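Local atomic coordinates of L-cysteine S-thiosulfotransferase subunit SoxA (Paracoccus denitrificans, PDB entry 2C1D), a protein that forms, with SoxX, a heme complex that joins thiosulfate to a cysteine of the carrier SoxYZ in bacterial sulfur oxidation, passing electrons to cytochrome c. Residues A[91-96]-A[108-113]; A[116-121]-A[125-130]; A[160-165]-A[248-253]; A[67-72]-A[82-87]. One frame throughout, in Å; residues are numbered along the deposited sequence.

Contact 1: residues A[91-96]-A[108-113]. With HEC (heme c), chain I.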
# COMPACT_ATOMS: atom_id res chain seq x y z
N ALA A 91 16.42 -11.42 19.82
CA ALA A 91 17.11 -11.72 18.57
C ALA A 91 16.34 -12.78 17.76
O ALA A 91 15.79 -13.74 18.33
CB ALA A 91 18.49 -12.18 18.81
N GLY A 92 16.27 -12.56 16.45
CA GLY A 92 15.64 -13.48 15.52
C GLY A 92 14.11 -13.31 15.40
O GLY A 92 13.53 -13.71 14.41
N LEU A 93 13.46 -12.77 16.42
CA LEU A 93 11.99 -12.79 16.48
C LEU A 93 11.33 -12.07 15.30
O LEU A 93 10.46 -12.64 14.61
CB LEU A 93 11.49 -12.19 17.80
CG LEU A 93 9.98 -12.24 18.06
CD1 LEU A 93 9.45 -13.69 18.06
CD2 LEU A 93 9.62 -11.55 19.35
N ARG A 94 11.76 -10.84 15.06
CA ARG A 94 11.23 -10.04 13.96
C ARG A 94 11.32 -10.77 12.60
O ARG A 94 10.40 -10.66 11.79
CB ARG A 94 11.95 -8.70 13.90
CG ARG A 94 11.79 -7.92 12.57
CD ARG A 94 10.51 -7.22 12.50
NE ARG A 94 10.35 -6.51 11.22
CZ ARG A 94 9.98 -7.06 10.08
NH1 ARG A 94 9.77 -8.38 9.99
NH2 ARG A 94 9.81 -6.31 9.01
N ALA A 95 12.41 -11.49 12.38
CA ALA A 95 12.59 -12.23 11.09
C ALA A 95 11.52 -13.27 10.78
O ALA A 95 11.27 -13.55 9.60
CB ALA A 95 13.92 -12.88 11.04
N VAL A 96 10.93 -13.87 11.81
CA VAL A 96 9.97 -14.96 11.67
C VAL A 96 8.52 -14.55 11.98
O VAL A 96 7.63 -15.40 12.09
CB VAL A 96 10.39 -16.24 12.52
CG1 VAL A 96 11.71 -16.76 12.04
CG2 VAL A 96 10.47 -15.96 14.05
N MET A 108 0.03 -14.30 16.07
CA MET A 108 0.54 -13.12 16.74
C MET A 108 1.28 -12.24 15.73
O MET A 108 2.09 -12.74 14.98
CB MET A 108 1.49 -13.51 17.87
CG MET A 108 0.89 -14.48 18.88
SD MET A 108 -0.25 -13.68 19.96
CE MET A 108 0.78 -12.92 21.23
N ILE A 109 0.95 -10.95 15.71
CA ILE A 109 1.83 -9.92 15.18
C ILE A 109 2.58 -9.40 16.38
O ILE A 109 2.24 -9.71 17.51
CB ILE A 109 1.07 -8.79 14.43
CG1 ILE A 109 0.11 -8.02 15.35
CG2 ILE A 109 0.33 -9.38 13.26
CD1 ILE A 109 -0.68 -6.92 14.68
N MET A 110 3.61 -8.60 16.14
CA MET A 110 4.52 -8.22 17.18
C MET A 110 3.79 -7.43 18.24
O MET A 110 4.06 -7.59 19.43
CB MET A 110 5.69 -7.42 16.62
CG MET A 110 6.86 -7.24 17.62
SD MET A 110 7.68 -8.81 17.97
CE MET A 110 8.57 -9.00 16.49
N GLU A 111 2.86 -6.59 17.79
CA GLU A 111 2.03 -5.78 18.65
C GLU A 111 1.30 -6.65 19.70
O GLU A 111 1.12 -6.23 20.83
CB GLU A 111 0.99 -5.00 17.82
CG GLU A 111 1.55 -3.87 16.98
CD GLU A 111 1.94 -4.28 15.57
OE1 GLU A 111 2.36 -5.44 15.36
OE2 GLU A 111 1.85 -3.42 14.67
N ASP A 112 0.88 -7.85 19.31
CA ASP A 112 0.22 -8.74 20.26
C ASP A 112 1.19 -9.23 21.34
O ASP A 112 0.79 -9.34 22.47
CB ASP A 112 -0.39 -9.95 19.59
CG ASP A 112 -1.45 -9.59 18.59
OD1 ASP A 112 -2.32 -8.73 18.88
OD2 ASP A 112 -1.48 -10.17 17.48
N TYR A 113 2.43 -9.58 21.00
CA TYR A 113 3.36 -10.00 22.07
C TYR A 113 3.65 -8.85 23.01
O TYR A 113 3.67 -9.02 24.23
CB TYR A 113 4.68 -10.51 21.50
CG TYR A 113 4.68 -11.92 20.93
CD1 TYR A 113 5.25 -12.18 19.69
CD2 TYR A 113 4.15 -12.98 21.65
CE1 TYR A 113 5.27 -13.45 19.16
CE2 TYR A 113 4.17 -14.27 21.14
CZ TYR A 113 4.73 -14.50 19.89
OH TYR A 113 4.77 -15.78 19.39
FE HEC I . 7.76 -10.04 27.79
CHA HEC I . 7.21 -12.92 25.89
CHB HEC I . 8.29 -8.30 24.99
CHC HEC I . 7.94 -7.24 29.69
CHD HEC I . 7.97 -11.99 30.61
NA HEC I . 7.77 -10.54 25.82
C1A HEC I . 7.54 -11.76 25.24
C2A HEC I . 7.64 -11.61 23.82
C3A HEC I . 7.94 -10.33 23.57
C4A HEC I . 8.00 -9.62 24.83
CMA HEC I . 8.14 -9.67 22.20
CAA HEC I . 7.44 -12.75 22.81
CBA HEC I . 8.66 -13.66 22.90
CGA HEC I . 8.53 -14.95 22.12
O1A HEC I . 7.41 -15.44 21.85
O2A HEC I . 9.62 -15.49 21.79
NB HEC I . 8.10 -8.10 27.40
C1B HEC I . 8.19 -7.56 26.14
C2B HEC I . 8.15 -6.12 26.28
C3B HEC I . 8.06 -5.82 27.58
C4B HEC I . 8.03 -7.08 28.32
CMB HEC I . 8.27 -5.12 25.11
CAB HEC I . 7.98 -4.39 28.21
CBB HEC I . 6.96 -3.65 27.67
NC HEC I . 7.95 -9.70 29.81
C1C HEC I . 7.92 -8.45 30.38
C2C HEC I . 7.99 -8.62 31.82
C3C HEC I . 7.88 -9.95 32.09
C4C HEC I . 7.94 -10.64 30.81
CMC HEC I . 7.82 -7.46 32.82
CAC HEC I . 7.86 -10.65 33.49
CBC HEC I . 6.97 -10.24 34.42
ND HEC I . 7.61 -12.13 28.17
C1D HEC I . 7.68 -12.67 29.45
C2D HEC I . 7.36 -14.09 29.38
C3D HEC I . 7.10 -14.38 27.92
C4D HEC I . 7.29 -13.11 27.24
CMD HEC I . 7.29 -15.11 30.53
CAD HEC I . 6.72 -15.73 27.28
CBD HEC I . 7.97 -16.48 26.94
CGD HEC I . 7.65 -17.76 26.17
O1D HEC I . 8.45 -18.74 26.28
O2D HEC I . 6.62 -17.78 25.46

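Contact 2: residues A[116-121]-A[125-130]. With HEC (heme c), chain I.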
# COMPACT_ATOMS: atom_id res chain seq x y z
N ALA A 116 0.69 -8.34 25.30
CA ALA A 116 0.49 -9.41 26.28
C ALA A 116 1.33 -9.11 27.54
O ALA A 116 0.85 -9.23 28.67
CB ALA A 116 0.81 -10.79 25.70
N CYS A 117 2.57 -8.67 27.35
CA CYS A 117 3.42 -8.36 28.48
C CYS A 117 2.96 -7.09 29.18
O CYS A 117 2.81 -7.05 30.40
CB CYS A 117 4.89 -8.33 28.09
SG CYS A 117 5.55 -10.01 27.80
N VAL A 118 2.69 -6.06 28.39
CA VAL A 118 2.17 -4.79 28.93
C VAL A 118 0.97 -5.01 29.87
O VAL A 118 0.95 -4.47 30.98
CB VAL A 118 1.79 -3.81 27.80
CG1 VAL A 118 1.15 -2.54 28.35
CG2 VAL A 118 2.99 -3.45 26.98
N THR A 119 -0.02 -5.79 29.45
CA THR A 119 -1.26 -5.95 30.23
C THR A 119 -1.19 -7.02 31.33
O THR A 119 -1.53 -6.77 32.50
CB THR A 119 -2.48 -6.24 29.33
OG1 THR A 119 -2.26 -7.43 28.55
CG2 THR A 119 -2.69 -5.10 28.30
N GLU A 120 -0.74 -8.21 30.97
CA GLU A 120 -0.66 -9.32 31.93
C GLU A 120 0.48 -9.21 32.93
O GLU A 120 0.35 -9.69 34.04
CB GLU A 120 -0.53 -10.65 31.19
CG GLU A 120 -1.64 -10.86 30.19
CD GLU A 120 -1.76 -12.29 29.70
OE1 GLU A 120 -2.14 -12.48 28.53
OE2 GLU A 120 -1.47 -13.22 30.50
N ARG A 121 1.61 -8.60 32.55
CA ARG A 121 2.80 -8.66 33.39
C ARG A 121 3.26 -7.35 33.95
O ARG A 121 4.11 -7.32 34.85
CB ARG A 121 3.95 -9.30 32.62
CG ARG A 121 3.65 -10.70 32.22
CD ARG A 121 4.77 -11.38 31.52
NE ARG A 121 4.47 -12.79 31.36
CZ ARG A 121 4.05 -13.38 30.25
NH1 ARG A 121 3.87 -12.71 29.12
NH2 ARG A 121 3.82 -14.68 30.28
N GLU A 125 -2.80 -0.69 31.11
CA GLU A 125 -3.77 -0.59 30.05
C GLU A 125 -3.00 -0.85 28.76
O GLU A 125 -1.85 -0.43 28.62
CB GLU A 125 -4.39 0.82 30.07
CG GLU A 125 -5.13 1.24 28.82
CD GLU A 125 -6.11 2.39 29.07
OE1 GLU A 125 -6.01 3.05 30.15
OE2 GLU A 125 -6.97 2.65 28.19
N LYS A 126 -3.61 -1.59 27.84
CA LYS A 126 -2.92 -1.94 26.60
C LYS A 126 -2.46 -0.69 25.85
O LYS A 126 -3.15 0.34 25.85
CB LYS A 126 -3.78 -2.86 25.72
CG LYS A 126 -4.85 -2.21 24.84
CD LYS A 126 -5.37 -3.17 23.73
CE LYS A 126 -5.01 -2.70 22.28
NZ LYS A 126 -5.10 -3.80 21.23
N TRP A 127 -1.29 -0.77 25.24
CA TRP A 127 -0.82 0.30 24.35
C TRP A 127 -1.58 0.29 23.02
O TRP A 127 -1.85 -0.78 22.44
CB TRP A 127 0.69 0.20 24.09
CG TRP A 127 1.59 0.43 25.29
CD1 TRP A 127 1.24 0.95 26.51
CD2 TRP A 127 2.99 0.14 25.36
NE1 TRP A 127 2.35 1.00 27.33
CE2 TRP A 127 3.43 0.52 26.65
CE3 TRP A 127 3.92 -0.38 24.46
CZ2 TRP A 127 4.75 0.36 27.06
CZ3 TRP A 127 5.24 -0.53 24.86
CH2 TRP A 127 5.64 -0.16 26.15
N GLY A 128 -1.92 1.48 22.54
CA GLY A 128 -2.50 1.64 21.22
C GLY A 128 -1.54 1.01 20.23
O GLY A 128 -0.33 1.21 20.34
N VAL A 129 -2.07 0.29 19.26
CA VAL A 129 -1.21 -0.39 18.28
C VAL A 129 -0.41 0.52 17.36
O VAL A 129 0.56 0.07 16.78
CB VAL A 129 -1.99 -1.44 17.43
CG1 VAL A 129 -2.65 -2.44 18.36
CG2 VAL A 129 -3.00 -0.79 16.52
N THR A 130 -0.80 1.79 17.24
CA THR A 130 0.00 2.80 16.54
C THR A 130 0.48 3.93 17.45
O THR A 130 0.89 4.99 16.97
CB THR A 130 -0.78 3.40 15.35
OG1 THR A 130 -1.96 4.05 15.84
CG2 THR A 130 -1.31 2.32 14.48
FE HEC I . 7.76 -10.04 27.79
CHA HEC I . 7.21 -12.92 25.89
CHB HEC I . 8.29 -8.30 24.99
CHC HEC I . 7.94 -7.24 29.69
CHD HEC I . 7.97 -11.99 30.61
NA HEC I . 7.77 -10.54 25.82
C1A HEC I . 7.54 -11.76 25.24
C2A HEC I . 7.64 -11.61 23.82
C3A HEC I . 7.94 -10.33 23.57
C4A HEC I . 8.00 -9.62 24.83
CMA HEC I . 8.14 -9.67 22.20
CAA HEC I . 7.44 -12.75 22.81
CBA HEC I . 8.66 -13.66 22.90
CGA HEC I . 8.53 -14.95 22.12
O1A HEC I . 7.41 -15.44 21.85
O2A HEC I . 9.62 -15.49 21.79
NB HEC I . 8.10 -8.10 27.40
C1B HEC I . 8.19 -7.56 26.14
C2B HEC I . 8.15 -6.12 26.28
C3B HEC I . 8.06 -5.82 27.58
C4B HEC I . 8.03 -7.08 28.32
CMB HEC I . 8.27 -5.12 25.11
CAB HEC I . 7.98 -4.39 28.21
CBB HEC I . 6.96 -3.65 27.67
NC HEC I . 7.95 -9.70 29.81
C1C HEC I . 7.92 -8.45 30.38
C2C HEC I . 7.99 -8.62 31.82
C3C HEC I . 7.88 -9.95 32.09
C4C HEC I . 7.94 -10.64 30.81
CMC HEC I . 7.82 -7.46 32.82
CAC HEC I . 7.86 -10.65 33.49
CBC HEC I . 6.97 -10.24 34.42
ND HEC I . 7.61 -12.13 28.17
C1D HEC I . 7.68 -12.67 29.45
C2D HEC I . 7.36 -14.09 29.38
C3D HEC I . 7.10 -14.38 27.92
C4D HEC I . 7.29 -13.11 27.24
CMD HEC I . 7.29 -15.11 30.53
CAD HEC I . 6.72 -15.73 27.28
CBD HEC I . 7.97 -16.48 26.94
CGD HEC I . 7.65 -17.76 26.17
O1D HEC I . 8.45 -18.74 26.28
O2D HEC I . 6.62 -17.78 25.46

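Contact 3: residues A[160-165]-A[248-253]. With ZN (zinc ion), chain K.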
# COMPACT_ATOMS: atom_id res chain seq x y z
N PRO A 160 -4.16 -21.64 7.14
CA PRO A 160 -5.48 -21.02 7.00
C PRO A 160 -5.44 -19.52 7.17
O PRO A 160 -6.14 -18.83 6.44
CB PRO A 160 -6.29 -21.66 8.13
CG PRO A 160 -5.51 -22.88 8.52
CD PRO A 160 -4.08 -22.50 8.33
N TYR A 161 -4.65 -19.04 8.12
CA TYR A 161 -4.39 -17.62 8.29
C TYR A 161 -3.78 -17.02 7.02
O TYR A 161 -4.23 -15.99 6.54
CB TYR A 161 -3.45 -17.39 9.46
CG TYR A 161 -4.00 -17.80 10.80
CD1 TYR A 161 -3.64 -19.03 11.38
CD2 TYR A 161 -4.82 -16.95 11.52
CE1 TYR A 161 -4.12 -19.40 12.62
CE2 TYR A 161 -5.31 -17.31 12.75
CZ TYR A 161 -4.95 -18.53 13.31
OH TYR A 161 -5.44 -18.86 14.54
N TRP A 162 -2.80 -17.70 6.46
CA TRP A 162 -2.07 -17.22 5.29
C TRP A 162 -3.01 -17.13 4.10
O TRP A 162 -3.01 -16.15 3.34
CB TRP A 162 -0.90 -18.18 5.02
CG TRP A 162 0.01 -17.84 3.91
CD1 TRP A 162 1.13 -17.07 3.98
CD2 TRP A 162 -0.05 -18.32 2.56
NE1 TRP A 162 1.74 -17.02 2.76
CE2 TRP A 162 1.04 -17.78 1.87
CE3 TRP A 162 -0.95 -19.14 1.87
CZ2 TRP A 162 1.26 -18.01 0.52
CZ3 TRP A 162 -0.72 -19.40 0.54
CH2 TRP A 162 0.38 -18.84 -0.13
N GLU A 163 -3.81 -18.16 3.93
CA GLU A 163 -4.84 -18.19 2.88
C GLU A 163 -5.85 -17.05 3.03
O GLU A 163 -6.29 -16.47 2.06
CB GLU A 163 -5.60 -19.53 2.90
CG GLU A 163 -4.86 -20.72 2.31
CD GLU A 163 -4.56 -20.61 0.82
OE1 GLU A 163 -5.20 -19.83 0.06
OE2 GLU A 163 -3.65 -21.35 0.39
N HIS A 164 -6.22 -16.73 4.26
CA HIS A 164 -7.16 -15.64 4.52
C HIS A 164 -6.51 -14.32 4.10
O HIS A 164 -7.18 -13.48 3.52
CB HIS A 164 -7.57 -15.63 6.00
CG HIS A 164 -8.90 -15.00 6.26
ND1 HIS A 164 -10.08 -15.57 5.85
CD2 HIS A 164 -9.24 -13.86 6.89
CE1 HIS A 164 -11.09 -14.80 6.21
NE2 HIS A 164 -10.61 -13.76 6.85
N GLY A 165 -5.21 -14.15 4.36
CA GLY A 165 -4.49 -12.96 3.95
C GLY A 165 -4.33 -12.90 2.44
O GLY A 165 -4.45 -11.83 1.83
N VAL A 248 1.66 -10.95 3.59
CA VAL A 248 2.53 -9.98 2.92
C VAL A 248 3.98 -10.17 3.39
O VAL A 248 4.89 -10.14 2.58
CB VAL A 248 2.05 -8.52 3.13
CG1 VAL A 248 3.00 -7.50 2.47
CG2 VAL A 248 0.67 -8.34 2.53
N ALA A 249 4.18 -10.43 4.68
CA ALA A 249 5.51 -10.76 5.17
C ALA A 249 6.19 -11.89 4.36
O ALA A 249 7.37 -11.81 4.03
CB ALA A 249 5.46 -11.15 6.65
N SER A 250 5.43 -12.94 4.09
CA SER A 250 5.93 -14.13 3.41
C SER A 250 6.26 -13.84 1.96
O SER A 250 7.10 -14.53 1.39
CB SER A 250 4.94 -15.30 3.53
OG SER A 250 3.82 -15.14 2.68
N ARG A 251 5.64 -12.83 1.34
CA ARG A 251 6.00 -12.43 -0.02
C ARG A 251 7.45 -11.92 -0.11
O ARG A 251 8.03 -11.90 -1.19
CB ARG A 251 5.04 -11.39 -0.60
CG ARG A 251 3.61 -11.90 -0.82
CD ARG A 251 2.64 -10.78 -1.15
NE ARG A 251 2.86 -10.27 -2.49
CZ ARG A 251 2.36 -10.82 -3.59
NH1 ARG A 251 1.55 -11.88 -3.53
NH2 ARG A 251 2.62 -10.26 -4.76
N GLY A 252 8.03 -11.52 1.02
CA GLY A 252 9.42 -11.12 1.04
C GLY A 252 10.35 -12.11 1.72
O GLY A 252 11.46 -11.73 2.08
N ASN A 253 9.92 -13.36 1.89
CA ASN A 253 10.80 -14.41 2.42
C ASN A 253 12.09 -14.48 1.61
O ASN A 253 12.05 -14.59 0.37
CB ASN A 253 10.10 -15.77 2.38
CG ASN A 253 9.26 -16.03 3.59
OD1 ASN A 253 9.35 -15.31 4.59
ND2 ASN A 253 8.46 -17.10 3.55
ZN ZN K . -11.86 -12.27 7.59

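Contact 4: residues A[67-72]-A[82-87]. With HEC (heme c), chain I.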
# COMPACT_ATOMS: atom_id res chain seq x y z
N ASP A 67 15.00 3.28 25.79
CA ASP A 67 14.66 3.95 27.05
C ASP A 67 13.40 3.36 27.65
O ASP A 67 13.35 3.08 28.84
CB ASP A 67 14.54 5.47 26.88
CG ASP A 67 15.88 6.12 26.53
OD1 ASP A 67 16.94 5.52 26.79
OD2 ASP A 67 15.98 7.23 25.98
N LYS A 68 12.40 3.11 26.82
CA LYS A 68 11.14 2.57 27.31
C LYS A 68 11.31 1.10 27.74
O LYS A 68 10.66 0.66 28.69
CB LYS A 68 10.03 2.73 26.27
CG LYS A 68 9.69 4.21 25.99
CD LYS A 68 8.82 4.45 24.74
CE LYS A 68 8.27 5.90 24.74
NZ LYS A 68 7.39 6.21 23.57
N TRP A 69 12.20 0.37 27.09
CA TRP A 69 12.50 -1.03 27.45
C TRP A 69 13.11 -1.10 28.86
O TRP A 69 12.81 -2.00 29.63
CB TRP A 69 13.46 -1.63 26.42
CG TRP A 69 14.05 -2.98 26.74
CD1 TRP A 69 15.19 -3.24 27.46
CD2 TRP A 69 13.59 -4.24 26.26
NE1 TRP A 69 15.43 -4.59 27.51
CE2 TRP A 69 14.47 -5.24 26.78
CE3 TRP A 69 12.49 -4.65 25.48
CZ2 TRP A 69 14.29 -6.59 26.55
CZ3 TRP A 69 12.31 -6.01 25.24
CH2 TRP A 69 13.22 -6.97 25.76
N ASN A 70 13.94 -0.11 29.17
CA ASN A 70 14.61 -0.01 30.47
C ASN A 70 13.81 0.73 31.54
O ASN A 70 14.21 0.73 32.71
CB ASN A 70 15.99 0.64 30.32
CG ASN A 70 16.97 -0.25 29.60
OD1 ASN A 70 17.07 -1.45 29.89
ND2 ASN A 70 17.69 0.31 28.64
N ALA A 71 12.69 1.35 31.19
CA ALA A 71 11.95 2.17 32.14
C ALA A 71 11.03 1.34 33.04
O ALA A 71 10.31 0.45 32.59
CB ALA A 71 11.14 3.24 31.42
N ALA A 72 11.06 1.66 34.32
CA ALA A 72 10.18 1.03 35.30
C ALA A 72 8.78 1.59 35.17
O ALA A 72 8.31 2.32 36.05
CB ALA A 72 10.73 1.27 36.72
N SER A 82 13.64 -6.03 33.26
CA SER A 82 13.58 -6.74 34.54
C SER A 82 13.34 -8.23 34.33
O SER A 82 13.83 -9.04 35.12
CB SER A 82 12.55 -6.12 35.51
OG SER A 82 11.21 -6.26 35.09
N CYS A 83 12.66 -8.59 33.24
CA CYS A 83 12.45 -9.99 32.88
C CYS A 83 13.28 -10.48 31.70
O CYS A 83 13.71 -11.63 31.70
CB CYS A 83 10.99 -10.24 32.59
SG CYS A 83 9.92 -10.04 34.03
N HIS A 84 13.49 -9.63 30.70
CA HIS A 84 14.13 -10.06 29.44
C HIS A 84 15.59 -9.67 29.35
O HIS A 84 16.25 -10.02 28.39
CB HIS A 84 13.41 -9.47 28.25
CG HIS A 84 12.02 -9.97 28.08
ND1 HIS A 84 11.74 -11.28 27.78
CD2 HIS A 84 10.83 -9.33 28.13
CE1 HIS A 84 10.43 -11.43 27.67
NE2 HIS A 84 9.85 -10.26 27.88
N GLN A 85 16.09 -8.94 30.36
CA GLN A 85 17.41 -8.31 30.30
C GLN A 85 17.58 -7.42 29.04
O GLN A 85 16.67 -6.68 28.71
CB GLN A 85 18.50 -9.37 30.44
CG GLN A 85 18.46 -10.07 31.80
CD GLN A 85 18.02 -11.52 31.70
OE1 GLN A 85 16.83 -11.81 31.53
NE2 GLN A 85 18.98 -12.46 31.84
N GLY A 86 18.73 -7.49 28.35
CA GLY A 86 18.94 -6.71 27.14
C GLY A 86 17.92 -7.02 26.05
O GLY A 86 17.32 -8.11 26.04
N PRO A 87 17.71 -6.09 25.13
CA PRO A 87 16.74 -6.32 24.04
C PRO A 87 17.24 -7.38 23.06
O PRO A 87 16.45 -7.91 22.28
CB PRO A 87 16.60 -4.95 23.40
CG PRO A 87 17.93 -4.26 23.65
CD PRO A 87 18.39 -4.78 25.02
FE HEC I . 7.76 -10.04 27.79
CHA HEC I . 7.21 -12.92 25.89
CHB HEC I . 8.29 -8.30 24.99
CHC HEC I . 7.94 -7.24 29.69
CHD HEC I . 7.97 -11.99 30.61
NA HEC I . 7.77 -10.54 25.82
C1A HEC I . 7.54 -11.76 25.24
C2A HEC I . 7.64 -11.61 23.82
C3A HEC I . 7.94 -10.33 23.57
C4A HEC I . 8.00 -9.62 24.83
CMA HEC I . 8.14 -9.67 22.20
CAA HEC I . 7.44 -12.75 22.81
CBA HEC I . 8.66 -13.66 22.90
CGA HEC I . 8.53 -14.95 22.12
O1A HEC I . 7.41 -15.44 21.85
O2A HEC I . 9.62 -15.49 21.79
NB HEC I . 8.10 -8.10 27.40
C1B HEC I . 8.19 -7.56 26.14
C2B HEC I . 8.15 -6.12 26.28
C3B HEC I . 8.06 -5.82 27.58
C4B HEC I . 8.03 -7.08 28.32
CMB HEC I . 8.27 -5.12 25.11
CAB HEC I . 7.98 -4.39 28.21
CBB HEC I . 6.96 -3.65 27.67
NC HEC I . 7.95 -9.70 29.81
C1C HEC I . 7.92 -8.45 30.38
C2C HEC I . 7.99 -8.62 31.82
C3C HEC I . 7.88 -9.95 32.09
C4C HEC I . 7.94 -10.64 30.81
CMC HEC I . 7.82 -7.46 32.82
CAC HEC I . 7.86 -10.65 33.49
CBC HEC I . 6.97 -10.24 34.42
ND HEC I . 7.61 -12.13 28.17
C1D HEC I . 7.68 -12.67 29.45
C2D HEC I . 7.36 -14.09 29.38
C3D HEC I . 7.10 -14.38 27.92
C4D HEC I . 7.29 -13.11 27.24
CMD HEC I . 7.29 -15.11 30.53
CAD HEC I . 6.72 -15.73 27.28
CBD HEC I . 7.97 -16.48 26.94
CGD HEC I . 7.65 -17.76 26.17
O1D HEC I . 8.45 -18.74 26.28
O2D HEC I . 6.62 -17.78 25.46

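Contact 1: residues A[91-96]-A[108-113]
Met110, in the first turn of helix 110-122, reaches Leu93 and Arg94 with the outer end of its side chain. The first torsion (chi1 -167°) points CG away from the backbone N, and bends at the next two curl the thioether so that SD lies 3.6 Å from Leu93 CD2 and CE 3.8 Å from Arg94 CA. An unbranched, flexible methionine suits a place where one chain must fit both a leucine fork and bare backbone. Asp112 serves the helix start instead: its OD2 accepts the N-H of the N-cap residue Ile109, three positions back, at 3.1 Å, and also forms a salt bridge with Lys242. Tyr113 follows, its CE1 4.3 Å from Leu93 CD1. One face of the ring carries a heme propionate arm, with HEC CAA 3.4 Å from Tyr113 CG, while Met108 CB lies over the opposite face. The phenol oxygen is hydrogen-bonded to Asp101 and Arg99, which helps fix the ring's tilt; an aromatic with a polar tip fits this half-apolar, half-charged border. Leu93 CD2 also touches the heme methyl CMA, at 3.7 Å. Together Leu93 and Tyr113 wall the propionate side of the heme pocket in this c-type cytochrome domain.

Contact 2: residues A[116-121]-A[125-130]
Val118 laid against the face of Trp127 makes this a mainly hydrophobic contact, between the later turns of helix 110-122 and the irregular chain that follows them. The CG2 methyl sits 3.9 Å from the centroid of the indole six-membered ring and only 8° off its normal, a CH-pi contact. The other branch, CG1, trans to the amide N (chi1 175°), lies 3.9 Å from Trp127 NE1 and 3.7 Å from Glu125 O, so the beta-branched valine covers both ring and backbone. Beside it Thr119 CG2 runs alongside Lys126, 3.6 Å from its CB; the hydroxyl turns back to Asn115 O, which lets the methyl meet the lysine's aliphatic root. Asn115 OD1 in turn accepts the N-H of Trp127. The same helix turns serve the heme: Cys117 SG binds the iron at 2.2 Å, and the Arg121 guanidinium lies flat over the porphyrin, its CZ 3.5 Å from HEC C2D. Trp127 joins that region too, with CH2 4.0 Å from the heme atom CBB. Beyond the valine, the indole packs on Asn133, Met134 and Met137 of helix 132-143 and on Val114, so the loop's tryptophan is wedged between helix 110-122 and helix 132-143.

Contact 3: residues A[160-165]-A[248-253]
Trp162 reaches from helix 159-170 to Ser250 of helix 239-251 with the N-H edge of its indole. CB leaves the first helix without meeting the second; the extended first torsion (chi1 -177°) carries the ring across. CD1 is the first atom to approach, 3.6 Å from Ser250 OG. Next to it NE1 gives its hydrogen to the same OG at 2.8 Å, with an N-H...O angle of 157°, and the oxygen sits only 8° out of the indole plane, as suits an N-H that points outward within its ring. Ser250 CB lies 3.7 Å from NE1, and CE2, beyond the nitrogen, is 3.9 Å from Ser250 OG. Elsewhere the indole meets Leu246 and, edge-to-face, the rings of Tyr247 and Phe27. A short serine fits here because its OG can accept from the indole while also bonding back to Tyr247 O within its own helix. Two hydrogen bonds therefore hold the buried hydroxyl. Two residues on, His164 NE2 binds zinc at 2.1 Å together with Asp240 of the other helix, so metal and tryptophan both link the pair. This pairing of the helix before the second CXXCH motif with the chain's last helix is consistent with the packing of terminal helices in cytochrome c folds.

Contact 4: residues A[67-72]-A[82-87]
Trp69 packs against His84, the axial histidine of the CXXCH heme motif formed by residues 80-84. His84 NE2 binds the heme iron at 2.1 Å, the other axial ligand being Cys117, and Cys83 is linked covalently to the heme through SG, at the vinyl-derived carbon CAC. Around this first shell the tryptophan forms the second. A chi1 of 171° turns CG away from the residue's own amide and sends the broad indole from helix 59-70 toward the histidine, where CH2 comes to 3.5 Å from His84 CB. The two ring planes meet obliquely, at 31°, so the indole supports the root of the imidazole more than the ring itself. Farther out, Gln85, with positive phi, ends the helix and turns the chain back to the indole, bringing Gly86 O to 3.4 Å from Trp69 CZ2. Pro87 then lies over the face of the six-membered ring, its CA 4.0 Å from the centroid in a CH-pi contact; its compact pyrrolidine adds CB, 4.0 Å from Trp69 CE2, and CD near NE1. Outside this layer Met137 and Leu140 of helix 132-143 touch the tryptophan, while Ser89 OG bonds to Gly86 O and steadies the turn. The indole N-H is satisfied as well: Trp69 NE1 donates to Gln85 O at 2.7 Å, bent to 140° at the hydrogen, with the donor in the carbonyl plane.

In the fold
Contacts 1, 2 and 4 surround one heme c within the first cytochrome domain: contact 4 supplies its histidine ligand, contact 2 its cysteine ligand, and contact 1 borders a propionate. Their centres lie about 15 Å apart for contacts 1 and 2 and for 2 and 4, and about 17 Å for 1 and 4. Contacts 1 and 2 share helix 110-122 and touch where Glu111 CG lies 4.1 Å from Val129 O. Contact 3 stands apart, its centre about 31 Å from that of contact 4 but about 15 Å from contact 1. It joins helices on either side, in sequence, of the second heme's ligands, His184 and the active-site Cys225.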